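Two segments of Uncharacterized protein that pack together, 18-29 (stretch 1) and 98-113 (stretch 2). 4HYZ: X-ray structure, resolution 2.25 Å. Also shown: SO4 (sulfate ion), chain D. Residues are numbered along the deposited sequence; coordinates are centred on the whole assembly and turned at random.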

# COMPACT_ATOMS: atom_id res chain seq x y z
N LYS A 18 6.60 14.21 -12.92
CA LYS A 18 7.14 15.12 -13.91
C LYS A 18 8.49 14.60 -14.45
O LYS A 18 8.66 14.57 -15.68
CB LYS A 18 7.24 16.56 -13.36
CG LYS A 18 7.72 17.57 -14.40
CD LYS A 18 7.96 18.95 -13.78
CE LYS A 18 8.25 20.02 -14.82
NZ LYS A 18 9.70 20.10 -15.16
N GLN A 19 9.39 14.13 -13.56
CA GLN A 19 10.69 13.59 -13.98
C GLN A 19 10.54 12.28 -14.74
O GLN A 19 11.29 12.07 -15.69
CB GLN A 19 11.63 13.38 -12.78
CG GLN A 19 13.08 13.11 -13.20
CD GLN A 19 13.71 14.31 -13.86
OE1 GLN A 19 13.91 15.34 -13.21
NE2 GLN A 19 13.90 14.27 -15.17
N ALA A 20 9.59 11.41 -14.34
CA ALA A 20 9.35 10.12 -14.99
C ALA A 20 8.86 10.36 -16.43
O ALA A 20 9.30 9.69 -17.36
CB ALA A 20 8.33 9.30 -14.20
N MSE A 21 7.95 11.33 -16.61
CA MSE A 21 7.45 11.65 -17.96
C MSE A 21 8.58 12.17 -18.86
O MSE A 21 8.69 11.76 -20.02
CB MSE A 21 6.31 12.65 -17.88
CG MSE A 21 5.06 12.06 -17.23
SE MSE A 21 3.59 13.31 -17.37
CE MSE A 21 4.16 14.67 -16.07
N GLU A 22 9.44 13.03 -18.30
CA GLU A 22 10.61 13.57 -19.04
C GLU A 22 11.60 12.48 -19.37
O GLU A 22 12.07 12.40 -20.48
CB GLU A 22 11.30 14.66 -18.23
CG GLU A 22 10.56 15.96 -18.30
CD GLU A 22 10.88 16.96 -17.21
OE1 GLU A 22 11.57 16.59 -16.23
OE2 GLU A 22 10.36 18.09 -17.30
N ASP A 23 11.89 11.60 -18.41
CA ASP A 23 12.85 10.51 -18.59
C ASP A 23 12.34 9.46 -19.59
O ASP A 23 13.15 8.89 -20.31
CB ASP A 23 13.21 9.89 -17.23
CG ASP A 23 14.04 10.83 -16.37
OD1 ASP A 23 14.46 11.91 -16.89
OD2 ASP A 23 14.25 10.52 -15.19
N ILE A 24 11.02 9.23 -19.66
CA ILE A 24 10.48 8.27 -20.64
C ILE A 24 10.56 8.92 -22.03
O ILE A 24 10.88 8.23 -23.00
CB ILE A 24 9.06 7.77 -20.28
CG1 ILE A 24 9.15 6.82 -19.07
CG2 ILE A 24 8.36 7.08 -21.48
CD1 ILE A 24 7.83 6.69 -18.31
N GLU A 25 10.34 10.25 -22.13
CA GLU A 25 10.48 10.97 -23.40
C GLU A 25 11.93 10.92 -23.88
O GLU A 25 12.17 10.76 -25.06
CB GLU A 25 10.03 12.42 -23.28
CG GLU A 25 8.53 12.59 -23.15
CD GLU A 25 8.10 13.92 -22.56
OE1 GLU A 25 8.96 14.71 -22.09
OE2 GLU A 25 6.87 14.14 -22.48
N ILE A 26 12.90 11.03 -22.97
CA ILE A 26 14.34 10.94 -23.32
C ILE A 26 14.63 9.51 -23.80
O ILE A 26 15.36 9.34 -24.76
CB ILE A 26 15.26 11.42 -22.16
CG1 ILE A 26 15.13 12.97 -21.91
CG2 ILE A 26 16.72 11.06 -22.43
CD1 ILE A 26 15.34 13.39 -20.25
N ALA A 27 14.06 8.47 -23.15
CA ALA A 27 14.22 7.07 -23.58
C ALA A 27 13.64 6.86 -24.99
O ALA A 27 14.28 6.24 -25.82
CB ALA A 27 13.56 6.12 -22.59
N GLN A 28 12.45 7.44 -25.26
CA GLN A 28 11.81 7.32 -26.59
C GLN A 28 12.56 8.09 -27.69
O GLN A 28 12.34 7.79 -28.86
CB GLN A 28 10.35 7.79 -26.56
CG GLN A 28 9.42 6.89 -25.75
CD GLN A 28 8.09 7.54 -25.45
OE1 GLN A 28 7.86 8.76 -25.66
NE2 GLN A 28 7.18 6.76 -24.94
N SER A 29 13.41 9.08 -27.34
CA SER A 29 14.13 9.90 -28.31
C SER A 29 15.19 9.11 -29.08
O SER A 29 15.65 9.57 -30.14
CB SER A 29 14.79 11.08 -27.61
OG SER A 29 15.90 10.67 -26.84
N ASN A 98 3.38 -0.48 -18.82
CA ASN A 98 3.70 -0.02 -17.46
C ASN A 98 5.22 0.13 -17.28
O ASN A 98 5.94 -0.87 -17.21
CB ASN A 98 3.14 -0.96 -16.39
CG ASN A 98 1.64 -1.05 -16.33
OD1 ASN A 98 0.93 -0.11 -15.99
ND2 ASN A 98 1.13 -2.21 -16.60
N TYR A 99 5.70 1.37 -17.18
CA TYR A 99 7.12 1.59 -16.93
C TYR A 99 7.40 1.67 -15.43
O TYR A 99 6.61 2.27 -14.71
CB TYR A 99 7.58 2.91 -17.58
CG TYR A 99 7.89 2.84 -19.05
CD1 TYR A 99 6.87 2.85 -20.00
CD2 TYR A 99 9.20 2.96 -19.51
CE1 TYR A 99 7.14 2.93 -21.37
CE2 TYR A 99 9.49 3.03 -20.87
CZ TYR A 99 8.46 3.02 -21.80
OH TYR A 99 8.74 3.09 -23.13
N SER A 100 8.53 1.11 -14.97
CA SER A 100 8.97 1.19 -13.57
C SER A 100 10.27 1.95 -13.51
O SER A 100 11.26 1.49 -14.08
CB SER A 100 9.15 -0.19 -12.95
OG SER A 100 7.93 -0.90 -13.03
N LEU A 101 10.26 3.10 -12.86
CA LEU A 101 11.41 3.98 -12.70
C LEU A 101 11.66 4.20 -11.24
O LEU A 101 10.72 4.33 -10.47
CB LEU A 101 11.17 5.34 -13.40
CG LEU A 101 11.45 5.43 -14.90
CD1 LEU A 101 10.48 4.57 -15.71
CD2 LEU A 101 11.31 6.85 -15.39
N ALA A 102 12.93 4.27 -10.86
CA ALA A 102 13.32 4.54 -9.48
C ALA A 102 14.38 5.61 -9.47
O ALA A 102 15.22 5.66 -10.37
CB ALA A 102 13.79 3.27 -8.78
N TYR A 103 14.34 6.46 -8.45
CA TYR A 103 15.23 7.60 -8.31
C TYR A 103 15.92 7.63 -6.98
O TYR A 103 15.35 7.22 -5.96
CB TYR A 103 14.39 8.91 -8.42
CG TYR A 103 13.80 9.13 -9.80
CD1 TYR A 103 14.58 9.67 -10.83
CD2 TYR A 103 12.49 8.76 -10.10
CE1 TYR A 103 14.05 9.88 -12.10
CE2 TYR A 103 11.94 8.99 -11.36
CZ TYR A 103 12.73 9.53 -12.37
OH TYR A 103 12.25 9.71 -13.64
N ASP A 104 17.10 8.26 -6.97
CA ASP A 104 17.73 8.58 -5.70
C ASP A 104 17.17 9.97 -5.29
O ASP A 104 16.38 10.58 -6.05
CB ASP A 104 19.27 8.51 -5.80
CG ASP A 104 19.97 9.54 -6.66
OD1 ASP A 104 19.29 10.44 -7.23
OD2 ASP A 104 21.20 9.51 -6.72
N GLU A 105 17.55 10.47 -4.10
CA GLU A 105 17.02 11.74 -3.61
C GLU A 105 17.40 12.93 -4.51
O GLU A 105 16.68 13.94 -4.50
CB GLU A 105 17.46 12.01 -2.15
CG GLU A 105 16.75 11.11 -1.14
CD GLU A 105 15.39 11.56 -0.63
OE1 GLU A 105 14.86 12.57 -1.14
OE2 GLU A 105 14.83 10.86 0.25
N ASP A 106 18.52 12.82 -5.28
CA ASP A 106 18.94 13.87 -6.23
C ASP A 106 18.12 13.82 -7.52
O ASP A 106 18.38 14.59 -8.44
CB ASP A 106 20.44 13.80 -6.54
CG ASP A 106 21.31 14.22 -5.37
OD1 ASP A 106 20.77 14.78 -4.40
OD2 ASP A 106 22.54 13.99 -5.44
N MSE A 107 17.14 12.89 -7.60
CA MSE A 107 16.21 12.75 -8.73
C MSE A 107 16.90 12.29 -10.02
O MSE A 107 16.47 12.62 -11.15
CB MSE A 107 15.36 14.03 -8.94
CG MSE A 107 14.29 14.19 -7.82
SE MSE A 107 13.08 12.66 -7.67
CE MSE A 107 12.36 12.55 -9.47
N ASN A 108 17.91 11.43 -9.84
CA ASN A 108 18.58 10.78 -10.97
C ASN A 108 18.17 9.31 -10.95
O ASN A 108 17.92 8.78 -9.89
CB ASN A 108 20.07 10.98 -10.90
CG ASN A 108 20.43 12.44 -11.00
OD1 ASN A 108 19.94 13.16 -11.87
ND2 ASN A 108 21.30 12.90 -10.15
N LEU A 109 18.06 8.67 -12.10
CA LEU A 109 17.61 7.27 -12.16
C LEU A 109 18.57 6.27 -11.52
O LEU A 109 19.79 6.36 -11.67
CB LEU A 109 17.37 6.84 -13.61
CG LEU A 109 16.24 7.53 -14.37
CD1 LEU A 109 16.41 7.31 -15.89
CD2 LEU A 109 14.87 7.03 -13.89
N VAL A 110 18.00 5.26 -10.84
CA VAL A 110 18.78 4.13 -10.32
C VAL A 110 18.27 2.88 -11.03
O VAL A 110 18.91 1.83 -10.98
CB VAL A 110 18.76 3.98 -8.77
CG1 VAL A 110 19.47 5.14 -8.09
CG2 VAL A 110 17.35 3.81 -8.23
N SER A 111 17.12 3.00 -11.70
CA SER A 111 16.44 1.87 -12.37
C SER A 111 15.44 2.39 -13.39
O SER A 111 14.76 3.38 -13.15
CB SER A 111 15.73 1.00 -11.33
OG SER A 111 15.13 -0.12 -11.95
N PHE A 112 15.35 1.70 -14.51
CA PHE A 112 14.44 2.06 -15.60
C PHE A 112 14.04 0.78 -16.28
O PHE A 112 14.90 0.13 -16.87
CB PHE A 112 15.12 3.04 -16.59
CG PHE A 112 14.22 3.56 -17.71
CD1 PHE A 112 13.91 2.76 -18.81
CD2 PHE A 112 13.72 4.86 -17.68
CE1 PHE A 112 13.10 3.23 -19.83
CE2 PHE A 112 12.90 5.33 -18.71
CZ PHE A 112 12.57 4.50 -19.76
N THR A 113 12.75 0.41 -16.21
CA THR A 113 12.25 -0.83 -16.82
C THR A 113 10.93 -0.58 -17.54
O THR A 113 10.03 0.06 -17.00
CB THR A 113 12.11 -1.92 -15.73
OG1 THR A 113 13.42 -2.30 -15.33
CG2 THR A 113 11.39 -3.16 -16.21
S SO4 D . 23.75 11.58 -8.07
O1 SO4 D . 24.33 10.80 -6.99
O2 SO4 D . 23.78 13.00 -7.67
O3 SO4 D . 24.53 11.35 -9.35
O4 SO4 D . 22.37 11.23 -8.25

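What does Ile24, the residue with the most surface covered in this contact, do against the strands? Its CA-to-CB bond points sideways, yet with chi1 in the m well and chi2 in t the end of the side chain comes nearer to the other stretch. Ile24 CG1 lies over one face of the Tyr99 ring, 4.2 Å from the ring centroid, a CH-pi contact, while Ile24 CD1 sits 3.9 Å from Tyr99 CB. Ile24 CG1 is also 4.1 Å from Phe112 CE2 and 4.3 Å from Leu101 CD1. A branched aliphatic chain suits this place: it has no polar group to satisfy and meets two aromatic rings and a leucine at once.

How does Gln19, next in covered area, combine a polar end with an apolar contact? Its CA-to-CB bond points toward the other stretch, and its aliphatic part does the packing: Gln19 CB lies 3.5 Å from CE of the selenomethionine Met107, and Gln19 CG 3.5 Å from Tyr103 OH. The amide is employed within the helix, where Gln19 NE2 donates to Asp23 OD1 at 3.0 Å. The residue therefore covers its neighbours with methylene groups while its amide helps to hold the Asp23 carboxylate, one helical turn further on.

Why can a buried acid, Asp23, be accommodated here? Tyr103 OH donates a hydrogen bond to Asp23 OD2, 2.7 Å long, the one hydrogen bond that joins the two stretches. The carboxylate oxygen approaches the edge of the ring, near its plane, as expected for a partner of the phenolic hydroxyl. With Gln19 on OD1 and Tyr103 on OD2, both oxygens have donors, and further hydrogen bonds come from elsewhere in the structure. Tyrosine suits the strand position because its long ring carries a hydroxyl across to the helix; Tyr103 OH also comes within 3.2 Å of Ala20 CA.

What lets the helix and the strands come close around these residues? Small side chains help on the helix: Ala20 CA lies 3.8 Å from Leu101 CD2, and Ala27 CB reaches 3.4 Å from Phe112 CZ. The helix crosses strand 98-103 at 116° between their N-to-C directions, with a closest axial approach of 9.8 Å. Along that strand Tyr99, Leu101 and Tyr103 all point toward the helix, the alternation of an extended chain, while Ser100 points away. Together the two stretches bury 463 Å², largely through apolar packing, with the Tyr103–Asp23 hydrogen bond set among it.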